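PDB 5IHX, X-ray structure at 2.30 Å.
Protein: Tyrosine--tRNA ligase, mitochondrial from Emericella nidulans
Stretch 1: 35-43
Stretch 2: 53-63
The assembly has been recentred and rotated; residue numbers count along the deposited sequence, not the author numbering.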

# COMPACT_ATOMS: atom_id res chain seq x y z
N LYS A 35 -37.30 -24.13 -0.66
CA LYS A 35 -35.90 -24.14 -1.05
C LYS A 35 -35.13 -23.03 -0.34
O LYS A 35 -35.67 -21.97 -0.05
CB LYS A 35 -35.75 -23.97 -2.57
CG LYS A 35 -36.13 -25.21 -3.36
CD LYS A 35 -35.87 -25.01 -4.84
N SER A 36 -33.85 -23.29 -0.06
CA SER A 36 -32.96 -22.25 0.44
C SER A 36 -32.49 -21.43 -0.75
O SER A 36 -32.71 -21.80 -1.90
CB SER A 36 -31.78 -22.86 1.19
OG SER A 36 -30.88 -23.49 0.28
N PHE A 37 -31.83 -20.31 -0.47
CA PHE A 37 -31.32 -19.46 -1.53
C PHE A 37 -30.30 -20.21 -2.38
O PHE A 37 -30.25 -20.03 -3.60
CB PHE A 37 -30.70 -18.19 -0.94
CG PHE A 37 -30.29 -17.18 -1.98
CD1 PHE A 37 -31.24 -16.59 -2.79
CD2 PHE A 37 -28.97 -16.81 -2.12
CE1 PHE A 37 -30.87 -15.66 -3.75
CE2 PHE A 37 -28.59 -15.88 -3.07
CZ PHE A 37 -29.55 -15.31 -3.89
N VAL A 38 -29.51 -21.06 -1.74
CA VAL A 38 -28.50 -21.85 -2.45
C VAL A 38 -29.16 -22.88 -3.36
O VAL A 38 -28.82 -22.99 -4.54
CB VAL A 38 -27.55 -22.56 -1.47
CG1 VAL A 38 -26.60 -23.51 -2.22
CG2 VAL A 38 -26.76 -21.55 -0.67
N GLU A 39 -30.07 -23.67 -2.80
CA GLU A 39 -30.80 -24.68 -3.56
C GLU A 39 -31.49 -24.03 -4.75
O GLU A 39 -31.54 -24.59 -5.84
CB GLU A 39 -31.81 -25.39 -2.67
CG GLU A 39 -31.17 -26.25 -1.59
CD GLU A 39 -32.18 -26.77 -0.57
OE1 GLU A 39 -33.18 -26.08 -0.30
OE2 GLU A 39 -31.96 -27.88 -0.04
N HIS A 40 -32.02 -22.83 -4.53
CA HIS A 40 -32.65 -22.07 -5.60
C HIS A 40 -31.67 -21.71 -6.71
O HIS A 40 -31.95 -21.92 -7.88
CB HIS A 40 -33.29 -20.80 -5.05
CG HIS A 40 -33.77 -19.87 -6.11
ND1 HIS A 40 -34.86 -20.15 -6.90
CD2 HIS A 40 -33.28 -18.68 -6.54
CE1 HIS A 40 -35.04 -19.16 -7.76
NE2 HIS A 40 -34.09 -18.26 -7.56
N LEU A 41 -30.51 -21.18 -6.33
CA LEU A 41 -29.50 -20.78 -7.31
C LEU A 41 -28.97 -21.98 -8.09
O LEU A 41 -28.69 -21.88 -9.28
CB LEU A 41 -28.33 -20.06 -6.63
CG LEU A 41 -28.58 -18.64 -6.11
CD1 LEU A 41 -27.32 -18.09 -5.48
CD2 LEU A 41 -29.08 -17.71 -7.21
N GLU A 42 -28.83 -23.11 -7.40
CA GLU A 42 -28.38 -24.33 -8.05
C GLU A 42 -29.37 -24.75 -9.13
O GLU A 42 -28.99 -25.20 -10.21
CB GLU A 42 -28.20 -25.44 -7.02
CG GLU A 42 -26.93 -25.30 -6.19
CD GLU A 42 -26.93 -26.17 -4.95
OE1 GLU A 42 -25.83 -26.53 -4.48
OE2 GLU A 42 -28.02 -26.49 -4.44
N GLU A 43 -30.66 -24.60 -8.82
CA GLU A 43 -31.71 -24.90 -9.79
C GLU A 43 -31.64 -23.96 -10.99
O GLU A 43 -31.96 -24.36 -12.11
CB GLU A 43 -33.08 -24.82 -9.12
CG GLU A 43 -34.21 -25.37 -9.96
CD GLU A 43 -35.54 -25.43 -9.22
OE1 GLU A 43 -35.74 -24.61 -8.30
OE2 GLU A 43 -36.37 -26.29 -9.55
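Stretch 2 (53-63) DRDLLHRVFTE

Stretch 2 is helical from Arg54 to Glu63, with Asp53 as its N-cap, and it crosses the helix that starts at Phe37 at 121° between N-to-C directions, the axes approaching to 8.9 Å. The register runs backward: Ser36 lies by Thr62, Phe37 by Phe61 and Val38 by His58, so Arg54 reaches Glu42.

Val38 is the knob, seated among Arg54, Leu57, His58 and Phe61; its CG2 lies 3.8 Å from Leu57 CG and 3.7 Å from Phe61 CD2. Beside it, Phe37 CD2 packs over one face of the Phe61 ring, 3.6 Å from Phe61 CE1.

Polar groups border this apolar center, and most of those at the contact are paired. Ser36 OG accepts twice: from Glu39 N at 3.2 Å, capping its own helix, and weakly from His58 ND1 at 2.7 Å. Glu39 OE1 in turn accepts from Ser36 N at 2.9 Å. Arg54 forms a two-pronged salt bridge with Glu42, its NE donating to Glu42 OE1 at 2.7 Å and its NH2 to Glu42 OE2 at 2.8 Å, while its NH1 bridges to Asp55 OD1 at 3.1 Å. Thr62 OG1 donates to His58 O at 2.7 Å, within its own helix. Two waters add bridges: one accepts from Phe37 N at 3.0 Å and donates to Phe61 O at 2.9 Å; the other donates to Glu39 OE2 at 2.8 Å and accepts from Arg54 NH2 at 3.0 Å.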

# COMPACT_ATOMS: atom_id res chain seq x y z
N ASP A 53 -17.22 -24.48 1.79
CA ASP A 53 -18.05 -25.68 1.79
C ASP A 53 -19.46 -25.34 1.33
O ASP A 53 -20.12 -24.48 1.90
CB ASP A 53 -18.08 -26.29 3.19
CG ASP A 53 -18.86 -27.60 3.24
OD1 ASP A 53 -19.54 -27.84 4.25
OD2 ASP A 53 -18.77 -28.37 2.27
N ARG A 54 -19.91 -26.03 0.28
CA ARG A 54 -21.24 -25.80 -0.28
C ARG A 54 -22.33 -25.96 0.78
O ARG A 54 -23.23 -25.13 0.89
CB ARG A 54 -21.50 -26.74 -1.47
CG ARG A 54 -22.89 -26.59 -2.11
CD ARG A 54 -23.94 -27.45 -1.41
NE ARG A 54 -25.29 -27.24 -1.94
CZ ARG A 54 -26.39 -27.64 -1.31
NH1 ARG A 54 -26.30 -28.27 -0.14
NH2 ARG A 54 -27.58 -27.42 -1.84
N ASP A 55 -22.26 -27.04 1.56
CA ASP A 55 -23.27 -27.31 2.58
C ASP A 55 -23.31 -26.20 3.62
O ASP A 55 -24.37 -25.87 4.14
CB ASP A 55 -23.03 -28.66 3.26
CG ASP A 55 -23.24 -29.83 2.32
OD1 ASP A 55 -24.03 -29.70 1.36
OD2 ASP A 55 -22.61 -30.89 2.54
N LEU A 56 -22.15 -25.63 3.92
CA LEU A 56 -22.09 -24.51 4.86
C LEU A 56 -22.77 -23.28 4.27
O LEU A 56 -23.51 -22.59 4.97
CB LEU A 56 -20.65 -24.19 5.24
CG LEU A 56 -20.46 -22.99 6.17
CD1 LEU A 56 -21.30 -23.14 7.44
CD2 LEU A 56 -19.00 -22.79 6.52
N LEU A 57 -22.53 -23.03 2.99
CA LEU A 57 -23.16 -21.91 2.30
C LEU A 57 -24.68 -22.05 2.38
O LEU A 57 -25.39 -21.10 2.70
CB LEU A 57 -22.72 -21.85 0.84
CG LEU A 57 -23.18 -20.63 0.03
CD1 LEU A 57 -22.50 -19.36 0.51
CD2 LEU A 57 -22.94 -20.84 -1.45
N HIS A 58 -25.15 -23.25 2.09
CA HIS A 58 -26.57 -23.58 2.23
C HIS A 58 -27.07 -23.32 3.65
O HIS A 58 -28.14 -22.73 3.83
CB HIS A 58 -26.81 -25.04 1.82
CG HIS A 58 -28.15 -25.57 2.21
ND1 HIS A 58 -29.29 -25.32 1.47
CD2 HIS A 58 -28.54 -26.37 3.23
CE1 HIS A 58 -30.32 -25.92 2.03
NE2 HIS A 58 -29.89 -26.57 3.10
N ARG A 59 -26.32 -23.76 4.66
CA ARG A 59 -26.75 -23.55 6.04
C ARG A 59 -26.79 -22.06 6.39
O ARG A 59 -27.71 -21.61 7.07
CB ARG A 59 -25.83 -24.27 7.04
CG ARG A 59 -26.21 -25.71 7.32
CD ARG A 59 -25.66 -26.20 8.65
NE ARG A 59 -24.20 -26.28 8.70
CZ ARG A 59 -23.47 -25.90 9.75
NH1 ARG A 59 -24.04 -25.43 10.85
NH2 ARG A 59 -22.15 -26.01 9.70
N VAL A 60 -25.79 -21.31 5.93
CA VAL A 60 -25.73 -19.88 6.22
C VAL A 60 -26.98 -19.16 5.71
O VAL A 60 -27.60 -18.40 6.44
CB VAL A 60 -24.47 -19.23 5.59
CG1 VAL A 60 -24.57 -17.70 5.60
CG2 VAL A 60 -23.21 -19.67 6.32
N PHE A 61 -27.34 -19.42 4.46
CA PHE A 61 -28.49 -18.76 3.85
C PHE A 61 -29.81 -19.27 4.43
O PHE A 61 -30.80 -18.53 4.48
CB PHE A 61 -28.48 -18.95 2.34
CG PHE A 61 -27.62 -17.95 1.61
CD1 PHE A 61 -28.03 -16.63 1.50
CD2 PHE A 61 -26.42 -18.33 1.04
CE1 PHE A 61 -27.24 -15.70 0.84
CE2 PHE A 61 -25.63 -17.41 0.38
CZ PHE A 61 -26.05 -16.09 0.28
N THR A 62 -29.83 -20.52 4.86
CA THR A 62 -31.02 -21.08 5.49
C THR A 62 -31.29 -20.39 6.82
O THR A 62 -32.41 -19.97 7.10
CB THR A 62 -30.89 -22.60 5.71
OG1 THR A 62 -30.73 -23.26 4.45
CG2 THR A 62 -32.13 -23.15 6.42
N GLU A 63 -30.24 -20.27 7.63
CA GLU A 63 -30.38 -19.76 9.00
C GLU A 63 -30.40 -18.23 9.10
O GLU A 63 -31.02 -17.68 10.01
CB GLU A 63 -29.25 -20.30 9.87
CG GLU A 63 -29.20 -21.82 9.95
CD GLU A 63 -30.46 -22.41 10.55
OE1 GLU A 63 -31.18 -21.69 11.27
OE2 GLU A 63 -30.72 -23.61 10.30
O HOH W 1 -32.48 -19.29 2.24
O HOH W 2 -29.39 -28.94 -0.02